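Local atomic coordinates of 2-oxoglutarate dehydrogenase E3 component (Thermus thermophilus, PDB entry 2YQU), a protein that probably catalyses the NAD(+)-dependent reoxidation of protein-bound dihydrolipoyl groups with one FAD per subunit, as the E3 component of the 2-oxoglutarate dehydrogenase complex. Residues 389-392 with 393-396; 425-429 with 430-434; 444-447 with 448-451. All coordinates share one frame; numbering follows the deposited sequence.

Interaction 1: residues 389-392 with 393-396; sequences LAHA and KTDR
H391 meets the returning chain with its backbone and its ring, and each satisfies a different set of atoms. Its amide N donates to R396 O over 2.8 Å in a nearly straight bond (164° at the hydrogen). Its own carbonyl O receives D395 N at 3.0 Å, from above the carbonyl plane and at a more bent angle of 135°. The ring takes up the amides between: CG stands anti to the backbone N (chi1 -162°), which brings ND1 back over the turn to accept K393 N at 3.1 Å, the donor lying a little off the ring plane. T394 N adds only a weak, long bond to the same ND1. These bonds close the beta hairpin between strands 385-391 and 397-404 of the dimerisation domain, H391 O and D395 N spanning an alpha turn. Overlapping its end, T394 OG1 accepts R396 N at 3.3 Å, an ST turn, and also rests 3.2 Å from H391 CB. Since ND1 serves as an acceptor, the ring is probably neutral, with its proton on NE2. An alanine here would remove the ring, and the amide of K393, with the weakly bonded one of T394, would probably lose its side-chain acceptor. D395 adopts a left-handed backbone conformation; its OD2 passes 4.0 Å from A390 CB and forms a salt bridge with K364, and OD1 accepts the amide of E425. R396 O has a second neighbour, A390 CA, in a CA-H...O contact of 3.2 Å.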
ATOM      1  N   LEU A 389       2.671   3.946 -18.400  1.00 15.08           N
ATOM      2  CA  LEU A 389       3.222   4.293 -19.703  1.00 14.94           C
ATOM      3  C   LEU A 389       4.217   3.207 -20.086  1.00 15.22           C
ATOM      4  O   LEU A 389       5.128   2.935 -19.333  1.00 14.87           O
ATOM      5  CB  LEU A 389       3.917   5.649 -19.629  1.00 14.98           C
ATOM      6  CG  LEU A 389       3.064   6.767 -19.020  1.00 15.25           C
ATOM      7  CD1 LEU A 389       3.804   8.079 -19.011  1.00 15.58           C
ATOM      8  CD2 LEU A 389       1.750   6.896 -19.774  1.00 14.84           C
ATOM      9  N   ALA A 390       4.031   2.575 -21.239  1.00 15.36           N
ATOM     10  CA  ALA A 390       4.931   1.503 -21.677  1.00 15.77           C
ATOM     11  C   ALA A 390       5.448   1.749 -23.090  1.00 16.13           C
ATOM     12  O   ALA A 390       4.743   2.299 -23.928  1.00 16.46           O
ATOM     13  CB  ALA A 390       4.222   0.171 -21.612  1.00 15.77           C
ATOM     14  N   HIS A 391       6.673   1.321 -23.362  1.00 16.70           N
ATOM     15  CA  HIS A 391       7.270   1.541 -24.668  1.00 17.40           C
ATOM     16  C   HIS A 391       6.434   0.824 -25.734  1.00 17.62           C
ATOM     17  O   HIS A 391       6.053  -0.329 -25.557  1.00 17.61           O
ATOM     18  CB  HIS A 391       8.716   1.049 -24.681  1.00 17.86           C
ATOM     19  CG  HIS A 391       9.524   1.605 -25.805  1.00 18.78           C
ATOM     20  ND1 HIS A 391       9.437   1.117 -27.090  1.00 19.52           N
ATOM     21  CD2 HIS A 391      10.414   2.625 -25.848  1.00 19.74           C
ATOM     22  CE1 HIS A 391      10.248   1.803 -27.876  1.00 19.64           C
ATOM     23  NE2 HIS A 391      10.854   2.724 -27.146  1.00 19.24           N
ATOM     24  N   ALA A 392       6.159   1.514 -26.834  1.00 18.31           N
ATOM     25  CA  ALA A 392       5.279   1.002 -27.888  1.00 18.84           C
ATOM     26  C   ALA A 392       5.815  -0.260 -28.554  1.00 19.67           C
ATOM     27  O   ALA A 392       5.047  -1.104 -29.010  1.00 20.10           O
ATOM     28  CB  ALA A 392       5.036   2.082 -28.928  1.00 18.94           C
ATOM     29  N   LYS A 393       7.130  -0.399 -28.598  1.00 20.37           N
ATOM     30  CA  LYS A 393       7.756  -1.534 -29.262  1.00 20.96           C
ATOM     31  C   LYS A 393       8.153  -2.648 -28.294  1.00 20.52           C
ATOM     32  O   LYS A 393       7.872  -3.814 -28.565  1.00 20.90           O
ATOM     33  CB  LYS A 393       8.974  -1.066 -30.053  1.00 21.57           C
ATOM     34  CG  LYS A 393       9.586  -2.147 -30.931  1.00 23.97           C
ATOM     35  CD  LYS A 393      10.704  -1.581 -31.806  1.00 26.89           C
ATOM     36  CE  LYS A 393      11.152  -2.579 -32.870  1.00 28.52           C
ATOM     37  NZ  LYS A 393      12.598  -2.907 -32.715  1.00 30.91           N
ATOM     38  N   THR A 394       8.811  -2.301 -27.180  1.00 19.88           N
ATOM     39  CA  THR A 394       9.368  -3.309 -26.260  1.00 19.66           C
ATOM     40  C   THR A 394       8.447  -3.683 -25.096  1.00 19.22           C
ATOM     41  O   THR A 394       8.708  -4.656 -24.391  1.00 19.53           O
ATOM     42  CB  THR A 394      10.704  -2.826 -25.657  1.00 19.61           C
ATOM     43  OG1 THR A 394      10.478  -1.655 -24.856  1.00 20.23           O
ATOM     44  CG2 THR A 394      11.687  -2.376 -26.741  1.00 20.21           C
ATOM     45  N   ASP A 395       7.394  -2.896 -24.896  1.00 18.91           N
ATOM     46  CA  ASP A 395       6.493  -3.025 -23.750  1.00 18.32           C
ATOM     47  C   ASP A 395       7.146  -2.715 -22.395  1.00 18.29           C
ATOM     48  O   ASP A 395       6.551  -2.953 -21.345  1.00 17.90           O
ATOM     49  CB  ASP A 395       5.849  -4.418 -23.717  1.00 18.30           C
ATOM     50  CG  ASP A 395       4.607  -4.452 -22.857  1.00 18.29           C
ATOM     51  OD1 ASP A 395       4.453  -5.414 -22.069  1.00 16.94           O
ATOM     52  OD2 ASP A 395       3.745  -3.546 -22.900  1.00 19.19           O
ATOM     53  N   ARG A 396       8.347  -2.153 -22.423  1.00 17.55           N
ATOM     54  CA  ARG A 396       9.056  -1.793 -21.204  1.00 17.70           C
ATOM     55  C   ARG A 396       8.287  -0.678 -20.482  1.00 16.64           C
ATOM     56  O   ARG A 396       7.884   0.306 -21.097  1.00 16.29           O
ATOM     57  CB  ARG A 396      10.489  -1.365 -21.561  1.00 18.17           C
ATOM     58  CG  ARG A 396      11.295  -0.740 -20.434  1.00 20.79           C
ATOM     59  CD  ARG A 396      12.044  -1.726 -19.556  1.00 22.94           C
ATOM     60  NE  ARG A 396      13.002  -1.013 -18.716  1.00 25.46           N
ATOM     61  CZ  ARG A 396      14.284  -0.812 -19.014  1.00 27.92           C
ATOM     62  NH1 ARG A 396      14.813  -1.273 -20.147  1.00 29.03           N
ATOM     63  NH2 ARG A 396      15.053  -0.141 -18.162  1.00 28.65           N
TER

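Interaction 2: residues 425-429 with 430-434; sequences EDLGR and APHAH. With FAD (flavin-adenine dinucleotide), chain H.
A430, the residue at which helix 424-429 gives way to loop, packs against the carbonyls of the last helical turn. Its amide N forms two weak bonds, to D426 O at 3.2 Å and to L427 O at 3.4 Å, while its methyl CB lies 3.6 Å from both oxygens. On this buried side H432 folds back toward the helix: CG is anti to its carbonyl carbon (chi1 -70°), and the ring turns its edge to L427 O, CE1 lying 3.2 Å from it, with the oxygen in the ring plane. ND1 makes a weak bond to A430 O, and NE2 is hydrogen-bonded to E413, so both ring nitrogens have partners. F419 of the second subunit packs on A430 and P431. The segment carries the chain from a helix C-terminus along the dimer interface to H434, the predicted proton acceptor, whose carbonyl O takes FAD N3 at 2.9 Å; that flavin is held largely by the second subunit. More open to solvent is the other flank of the helix, where E425 and R429 lie one turn apart. There R429 NE forms a salt bridge with E425 OE1 at 3.0 Å, using the oxygen's anti lone pair, and its NH2 reaches E322 of the second subunit.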
ATOM      1  N   GLU A 425       3.233  -6.057 -19.448  1.00 16.68           N
ATOM      2  CA  GLU A 425       2.710  -7.420 -19.427  1.00 16.91           C
ATOM      3  C   GLU A 425       3.091  -8.159 -18.146  1.00 16.75           C
ATOM      4  O   GLU A 425       2.250  -8.791 -17.537  1.00 16.39           O
ATOM      5  CB  GLU A 425       3.196  -8.233 -20.637  1.00 17.46           C
ATOM      6  CG  GLU A 425       2.552  -9.617 -20.739  1.00 18.94           C
ATOM      7  CD  GLU A 425       3.165 -10.494 -21.819  1.00 21.94           C
ATOM      8  OE1 GLU A 425       3.102 -11.734 -21.682  1.00 24.67           O
ATOM      9  OE2 GLU A 425       3.726  -9.966 -22.796  1.00 24.73           O
ATOM     10  N   ASP A 426       4.352  -8.083 -17.736  1.00 17.01           N
ATOM     11  CA  ASP A 426       4.787  -8.821 -16.553  1.00 17.47           C
ATOM     12  C   ASP A 426       4.178  -8.267 -15.273  1.00 17.37           C
ATOM     13  O   ASP A 426       3.822  -9.038 -14.388  1.00 17.47           O
ATOM     14  CB  ASP A 426       6.308  -8.888 -16.461  1.00 18.08           C
ATOM     15  CG  ASP A 426       6.898  -9.906 -17.432  1.00 19.17           C
ATOM     16  OD1 ASP A 426       8.049  -9.716 -17.841  1.00 23.87           O
ATOM     17  OD2 ASP A 426       6.283 -10.917 -17.854  1.00 23.39           O
ATOM     18  N   LEU A 427       4.052  -6.945 -15.175  1.00 16.86           N
ATOM     19  CA  LEU A 427       3.371  -6.342 -14.030  1.00 17.08           C
ATOM     20  C   LEU A 427       1.905  -6.771 -14.012  1.00 17.00           C
ATOM     21  O   LEU A 427       1.365  -7.106 -12.967  1.00 17.16           O
ATOM     22  CB  LEU A 427       3.494  -4.817 -14.066  1.00 16.90           C
ATOM     23  CG  LEU A 427       2.841  -4.028 -12.931  1.00 16.97           C
ATOM     24  CD1 LEU A 427       3.323  -4.514 -11.570  1.00 17.06           C
ATOM     25  CD2 LEU A 427       3.136  -2.559 -13.114  1.00 17.27           C
ATOM     26  N   GLY A 428       1.273  -6.794 -15.179  1.00 16.96           N
ATOM     27  CA  GLY A 428      -0.151  -7.062 -15.259  1.00 17.19           C
ATOM     28  C   GLY A 428      -0.506  -8.518 -15.062  1.00 17.35           C
ATOM     29  O   GLY A 428      -1.628  -8.840 -14.653  1.00 17.72           O
ATOM     30  N   ARG A 429       0.451  -9.401 -15.359  1.00 17.39           N
ATOM     31  CA  ARG A 429       0.270 -10.846 -15.215  1.00 17.68           C
ATOM     32  C   ARG A 429       0.584 -11.323 -13.798  1.00 17.21           C
ATOM     33  O   ARG A 429       0.158 -12.391 -13.400  1.00 17.59           O
ATOM     34  CB  ARG A 429       1.189 -11.601 -16.176  1.00 18.11           C
ATOM     35  CG  ARG A 429       0.701 -11.717 -17.588  1.00 20.11           C
ATOM     36  CD  ARG A 429       1.665 -12.529 -18.457  1.00 22.78           C
ATOM     37  NE  ARG A 429       1.101 -12.901 -19.749  1.00 26.70           N
ATOM     38  CZ  ARG A 429       0.225 -13.884 -19.940  1.00 28.17           C
ATOM     39  NH1 ARG A 429      -0.211 -14.133 -21.174  1.00 30.26           N
ATOM     40  NH2 ARG A 429      -0.228 -14.608 -18.920  1.00 27.79           N
ATOM     41  N   ALA A 430       1.352 -10.542 -13.044  1.00 16.94           N
ATOM     42  CA  ALA A 430       1.724 -10.921 -11.685  1.00 16.66           C
ATOM     43  C   ALA A 430       0.474 -11.002 -10.807  1.00 16.69           C
ATOM     44  O   ALA A 430      -0.469 -10.228 -11.006  1.00 16.42           O
ATOM     45  CB  ALA A 430       2.707  -9.930 -11.108  1.00 16.60           C
ATOM     46  N   PRO A 431       0.436 -11.946  -9.869  1.00 16.74           N
ATOM     47  CA  PRO A 431      -0.723 -12.055  -8.978  1.00 16.30           C
ATOM     48  C   PRO A 431      -0.897 -10.809  -8.137  1.00 15.21           C
ATOM     49  O   PRO A 431       0.078 -10.214  -7.683  1.00 14.81           O
ATOM     50  CB  PRO A 431      -0.389 -13.258  -8.091  1.00 16.59           C
ATOM     51  CG  PRO A 431       0.656 -14.015  -8.838  1.00 17.41           C
ATOM     52  CD  PRO A 431       1.432 -12.997  -9.600  1.00 17.01           C
ATOM     53  N   HIS A 432      -2.141 -10.406  -7.951  1.00 14.85           N
ATOM     54  CA  HIS A 432      -2.459  -9.323  -7.037  1.00 14.61           C
ATOM     55  C   HIS A 432      -3.630  -9.735  -6.186  1.00 14.61           C
ATOM     56  O   HIS A 432      -4.624 -10.239  -6.708  1.00 14.38           O
ATOM     57  CB  HIS A 432      -2.786  -8.056  -7.805  1.00 14.55           C
ATOM     58  CG  HIS A 432      -1.598  -7.443  -8.481  1.00 14.40           C
ATOM     59  ND1 HIS A 432      -1.197  -7.800  -9.751  1.00 14.83           N
ATOM     60  CD2 HIS A 432      -0.693  -6.540  -8.039  1.00 15.31           C
ATOM     61  CE1 HIS A 432      -0.122  -7.105 -10.079  1.00 15.90           C
ATOM     62  NE2 HIS A 432       0.204  -6.331  -9.058  1.00 14.82           N
ATOM     63  N   ALA A 433      -3.492  -9.530  -4.877  1.00 14.51           N
ATOM     64  CA  ALA A 433      -4.530  -9.834  -3.900  1.00 14.39           C
ATOM     65  C   ALA A 433      -5.852  -9.167  -4.261  1.00 14.16           C
ATOM     66  O   ALA A 433      -5.883  -7.994  -4.655  1.00 13.39           O
ATOM     67  CB  ALA A 433      -4.078  -9.375  -2.511  1.00 14.39           C
ATOM     68  N   HIS A 434      -6.938  -9.930  -4.153  1.00 14.35           N
ATOM     69  CA  HIS A 434      -8.279  -9.377  -4.276  1.00 14.42           C
ATOM     70  C   HIS A 434      -8.973  -9.404  -2.906  1.00 13.89           C
ATOM     71  O   HIS A 434      -8.865 -10.407  -2.204  1.00 14.69           O
ATOM     72  CB  HIS A 434      -9.078 -10.201  -5.275  1.00 14.79           C
ATOM     73  CG  HIS A 434     -10.495  -9.757  -5.415  1.00 15.90           C
ATOM     74  ND1 HIS A 434     -10.864  -8.680  -6.189  1.00 17.75           N
ATOM     75  CD2 HIS A 434     -11.634 -10.237  -4.863  1.00 17.79           C
ATOM     76  CE1 HIS A 434     -12.174  -8.518  -6.110  1.00 18.38           C
ATOM     77  NE2 HIS A 434     -12.663  -9.448  -5.310  1.00 18.12           N
TER
HETATM   78  PA  FAD H1602     -17.244 -18.966  -6.500  1.00 15.64           P
HETATM   79  O1A FAD H1602     -17.854 -19.630  -5.328  1.00 16.51           O
HETATM   80  O2A FAD H1602     -16.913 -17.496  -6.256  1.00 16.58           O
HETATM   81  O5B FAD H1602     -18.203 -19.099  -7.778  1.00 15.43           O
HETATM   82  C5B FAD H1602     -18.814 -20.325  -8.086  1.00 16.25           C
HETATM   83  C4B FAD H1602     -20.172 -20.024  -8.687  1.00 16.33           C
HETATM   84  O4B FAD H1602     -20.645 -21.203  -9.312  1.00 17.06           O
HETATM   85  C3B FAD H1602     -21.205 -19.620  -7.643  1.00 15.71           C
HETATM   86  O3B FAD H1602     -21.707 -18.348  -7.983  1.00 16.36           O
HETATM   87  C2B FAD H1602     -22.252 -20.725  -7.709  1.00 16.69           C
HETATM   88  O2B FAD H1602     -23.566 -20.254  -7.522  1.00 16.79           O
HETATM   89  C1B FAD H1602     -22.034 -21.303  -9.095  1.00 15.92           C
HETATM   90  N9A FAD H1602     -22.401 -22.713  -9.277  1.00 14.82           N
HETATM   91  C8A FAD H1602     -22.008 -23.792  -8.537  1.00 15.88           C
HETATM   92  N7A FAD H1602     -22.543 -24.905  -9.079  1.00 14.79           N
HETATM   93  C5A FAD H1602     -23.266 -24.555 -10.163  1.00 15.21           C
HETATM   94  C6A FAD H1602     -24.016 -25.285 -11.081  1.00 15.83           C
HETATM   95  N6A FAD H1602     -23.870 -26.601 -11.215  1.00 17.46           N
HETATM   96  N1A FAD H1602     -24.637 -24.579 -12.082  1.00 15.98           N
HETATM   97  C2A FAD H1602     -24.542 -23.217 -12.217  1.00 16.34           C
HETATM   98  N3A FAD H1602     -23.788 -22.511 -11.307  1.00 16.96           N
HETATM   99  C4A FAD H1602     -23.184 -23.177 -10.299  1.00 16.36           C
HETATM  100  N1  FAD H1602     -11.071 -14.524  -1.163  1.00 15.06           N
HETATM  101  C2  FAD H1602     -10.072 -13.593  -1.333  1.00 15.84           C
HETATM  102  O2  FAD H1602      -9.188 -13.791  -2.169  1.00 16.52           O
HETATM  103  N3  FAD H1602     -10.066 -12.440  -0.580  1.00 15.11           N
HETATM  104  C4  FAD H1602     -11.040 -12.209   0.369  1.00 15.22           C
HETATM  105  O4  FAD H1602     -11.184 -11.050   0.760  1.00 15.85           O
HETATM  106  C4X FAD H1602     -12.054 -13.158   0.552  1.00 14.90           C
HETATM  107  N5  FAD H1602     -13.048 -12.959   1.487  1.00 14.21           N
HETATM  108  C5X FAD H1602     -14.052 -13.905   1.639  1.00 15.22           C
HETATM  109  C6  FAD H1602     -15.039 -13.683   2.588  1.00 14.44           C
HETATM  110  C7  FAD H1602     -16.065 -14.607   2.777  1.00 14.52           C
HETATM  111  C7M FAD H1602     -17.119 -14.316   3.812  1.00 13.80           C
HETATM  112  C8  FAD H1602     -16.102 -15.770   2.010  1.00 14.60           C
HETATM  113  C8M FAD H1602     -17.376 -16.569   1.921  1.00 14.72           C
HETATM  114  C9  FAD H1602     -15.102 -16.003   1.059  1.00 14.23           C
HETATM  115  C9A FAD H1602     -14.068 -15.071   0.871  1.00 14.24           C
HETATM  116  N10 FAD H1602     -13.063 -15.274  -0.067  1.00 15.26           N
HETATM  117  C10 FAD H1602     -12.058 -14.317  -0.217  1.00 14.20           C
HETATM  118  C1' FAD H1602     -12.918 -16.560  -0.828  1.00 15.14           C
HETATM  119  C2' FAD H1602     -13.496 -16.350  -2.226  1.00 15.75           C
HETATM  120  O2' FAD H1602     -14.848 -15.953  -2.145  1.00 15.39           O
HETATM  121  C3' FAD H1602     -13.366 -17.594  -3.083  1.00 16.08           C
HETATM  122  O3' FAD H1602     -12.017 -18.019  -3.055  1.00 14.99           O
HETATM  123  C4' FAD H1602     -13.762 -17.292  -4.524  1.00 15.53           C
HETATM  124  O4' FAD H1602     -15.102 -16.840  -4.600  1.00 17.97           O
HETATM  125  C5' FAD H1602     -13.568 -18.525  -5.395  1.00 15.30           C
HETATM  126  O5' FAD H1602     -13.977 -18.213  -6.705  1.00 14.63           O
HETATM  127  P   FAD H1602     -14.600 -19.378  -7.630  1.00 13.71           P
HETATM  128  O1P FAD H1602     -14.875 -18.832  -8.972  1.00 15.08           O
HETATM  129  O2P FAD H1602     -13.726 -20.629  -7.640  1.00 14.54           O
HETATM  130  O3P FAD H1602     -15.966 -19.834  -6.923  1.00 15.33           O

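Interaction 3: residues 444-447 with 448-451; sequences AALA and AWER
The indole of W449 has L446 at its edge: CD2 of the leucine lies near the ring plane, 3.7 Å from CE3 on the six-membered side. Over one face stands the carboxylate of the next residue, with E450 OE1 3.2 Å above the plane and displaced toward the rim. With CG anti to the backbone N (chi1 165°), the indole is directed toward helix 424-429, where A424 and E425 touch it, and D395 packs on W449 as well. L446 and W449, three residues apart on the helix, meet at an angle. Beneath them the backbone carries the usual helical bonds. A448 N reaches A444 O at 3.0 Å, W449 N reaches A445 O at 3.0 Å, and the last of the series, E450 N to L446 O at 2.8 Å, is almost linear (172°). The CB of A448 lies 3.5 Å from A445 O and also packs on V388 of strand 385-391. At the carboxyl end a water can donate to A447 O (3.0 Å) or A448 O (2.8 Å), probably taking the place of amides that a further turn would supply. E450 then leaves helical geometry. This is the C-terminus of an alpha helix, here the final helix of the chain, packed against both strand 385-391 of the antiparallel sheet of the dimerisation domain and helix 424-429.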
ATOM      1  N   ALA A 444      -4.182  -1.322 -14.879  1.00 13.80           N
ATOM      2  CA  ALA A 444      -3.550  -0.243 -15.640  1.00 13.51           C
ATOM      3  C   ALA A 444      -2.408  -0.804 -16.487  1.00 13.37           C
ATOM      4  O   ALA A 444      -2.246  -0.429 -17.646  1.00 13.19           O
ATOM      5  CB  ALA A 444      -3.028   0.846 -14.711  1.00 13.83           C
ATOM      6  N   ALA A 445      -1.635  -1.719 -15.903  1.00 13.49           N
ATOM      7  CA  ALA A 445      -0.492  -2.318 -16.578  1.00 13.61           C
ATOM      8  C   ALA A 445      -0.951  -3.181 -17.741  1.00 13.75           C
ATOM      9  O   ALA A 445      -0.373  -3.107 -18.810  1.00 14.22           O
ATOM     10  CB  ALA A 445       0.337  -3.129 -15.621  1.00 13.57           C
ATOM     11  N   LEU A 446      -1.977  -4.002 -17.516  1.00 14.45           N
ATOM     12  CA  LEU A 446      -2.574  -4.814 -18.576  1.00 14.72           C
ATOM     13  C   LEU A 446      -3.087  -3.959 -19.721  1.00 15.28           C
ATOM     14  O   LEU A 446      -2.942  -4.324 -20.881  1.00 15.34           O
ATOM     15  CB  LEU A 446      -3.746  -5.644 -18.046  1.00 14.78           C
ATOM     16  CG  LEU A 446      -3.403  -6.860 -17.183  1.00 15.82           C
ATOM     17  CD1 LEU A 446      -4.672  -7.472 -16.640  1.00 16.95           C
ATOM     18  CD2 LEU A 446      -2.598  -7.894 -17.962  1.00 15.86           C
ATOM     19  N   ALA A 447      -3.729  -2.845 -19.377  1.00 15.10           N
ATOM     20  CA  ALA A 447      -4.260  -1.905 -20.360  1.00 15.79           C
ATOM     21  C   ALA A 447      -3.162  -1.279 -21.213  1.00 16.07           C
ATOM     22  O   ALA A 447      -3.376  -0.989 -22.383  1.00 17.10           O
ATOM     23  CB  ALA A 447      -5.085  -0.810 -19.663  1.00 15.24           C
ATOM     24  N   ALA A 448      -1.994  -1.049 -20.621  1.00 16.61           N
ATOM     25  CA  ALA A 448      -0.857  -0.502 -21.355  1.00 16.76           C
ATOM     26  C   ALA A 448      -0.283  -1.576 -22.274  1.00 17.36           C
ATOM     27  O   ALA A 448       0.074  -1.297 -23.416  1.00 17.34           O
ATOM     28  CB  ALA A 448       0.220   0.008 -20.378  1.00 16.78           C
ATOM     29  N   TRP A 449      -0.221  -2.806 -21.773  1.00 18.04           N
ATOM     30  CA  TRP A 449       0.318  -3.933 -22.528  1.00 18.99           C
ATOM     31  C   TRP A 449      -0.549  -4.205 -23.752  1.00 19.39           C
ATOM     32  O   TRP A 449      -0.080  -4.173 -24.888  1.00 18.81           O
ATOM     33  CB  TRP A 449       0.360  -5.182 -21.646  1.00 19.35           C
ATOM     34  CG  TRP A 449       0.560  -6.461 -22.404  1.00 21.03           C
ATOM     35  CD1 TRP A 449       1.455  -6.682 -23.404  1.00 22.88           C
ATOM     36  CD2 TRP A 449      -0.143  -7.699 -22.216  1.00 24.59           C
ATOM     37  NE1 TRP A 449       1.361  -7.978 -23.850  1.00 23.39           N
ATOM     38  CE2 TRP A 449       0.384  -8.625 -23.144  1.00 25.18           C
ATOM     39  CE3 TRP A 449      -1.165  -8.122 -21.360  1.00 26.48           C
ATOM     40  CZ2 TRP A 449      -0.071  -9.950 -23.237  1.00 25.98           C
ATOM     41  CZ3 TRP A 449      -1.626  -9.447 -21.457  1.00 26.85           C
ATOM     42  CH2 TRP A 449      -1.074 -10.337 -22.388  1.00 27.33           C
ATOM     43  N   GLU A 450      -1.818  -4.463 -23.489  1.00 20.03           N
ATOM     44  CA  GLU A 450      -2.776  -4.819 -24.526  1.00 21.02           C
ATOM     45  C   GLU A 450      -4.148  -4.297 -24.103  1.00 20.68           C
ATOM     46  O   GLU A 450      -4.580  -3.227 -24.529  1.00 20.83           O
ATOM     47  CB  GLU A 450      -2.803  -6.334 -24.710  1.00 21.58           C
ATOM     48  CG  GLU A 450      -1.706  -6.905 -25.592  1.00 24.40           C
ATOM     49  CD  GLU A 450      -1.883  -8.393 -25.874  1.00 27.72           C
ATOM     50  OE1 GLU A 450      -2.586  -9.089 -25.105  1.00 30.16           O
ATOM     51  OE2 GLU A 450      -1.309  -8.878 -26.873  1.00 31.36           O
ATOM     52  N   ARG A 451      -4.818  -5.052 -23.247  1.00 20.43           N
ATOM     53  CA  ARG A 451      -6.123  -4.663 -22.730  1.00 20.38           C
ATOM     54  C   ARG A 451      -6.335  -5.264 -21.346  1.00 19.27           C
ATOM     55  O   ARG A 451      -5.883  -6.380 -21.076  1.00 18.64           O
ATOM     56  CB  ARG A 451      -7.238  -5.134 -23.670  1.00 21.11           C
ATOM     57  CG  ARG A 451      -7.197  -6.617 -23.968  1.00 24.01           C
ATOM     58  CD  ARG A 451      -8.269  -7.094 -24.944  1.00 27.83           C
ATOM     59  NE  ARG A 451      -7.978  -6.657 -26.307  1.00 31.29           N
ATOM     60  CZ  ARG A 451      -8.461  -5.555 -26.881  1.00 33.60           C
ATOM     61  NH1 ARG A 451      -9.283  -4.741 -26.227  1.00 34.98           N
ATOM     62  NH2 ARG A 451      -8.115  -5.263 -28.131  1.00 35.23           N
TER
HETATM   63  O   HOH W   1      -2.093  -1.195 -25.136  1.00 29.27           O

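How the interactions relate
All three contacts are local and belong to the C-terminal part of the chain, but they differ in kind: interaction 1 closes a hairpin, whereas interactions 2 and 3 end two successive helices. Interaction 2 is the most buried and alone reaches the flavin; the others lie away from the annotated sites and are only partly buried. D395 reaches both of the others, its carboxylate meeting the first turn of helix 424-429 and its OD2 packing 3.5 Å from W449 CA. Between interactions 2 and 3 the joint is mixed: L427 CG packs 3.8 Å from A445 CB, while E425 OE2 comes 3.3 Å from W449 NE1. Side-chain bonds to backbone amides mark the hairpin, a salt bridge the helix before the loop, and leucine-indole packing the last helix.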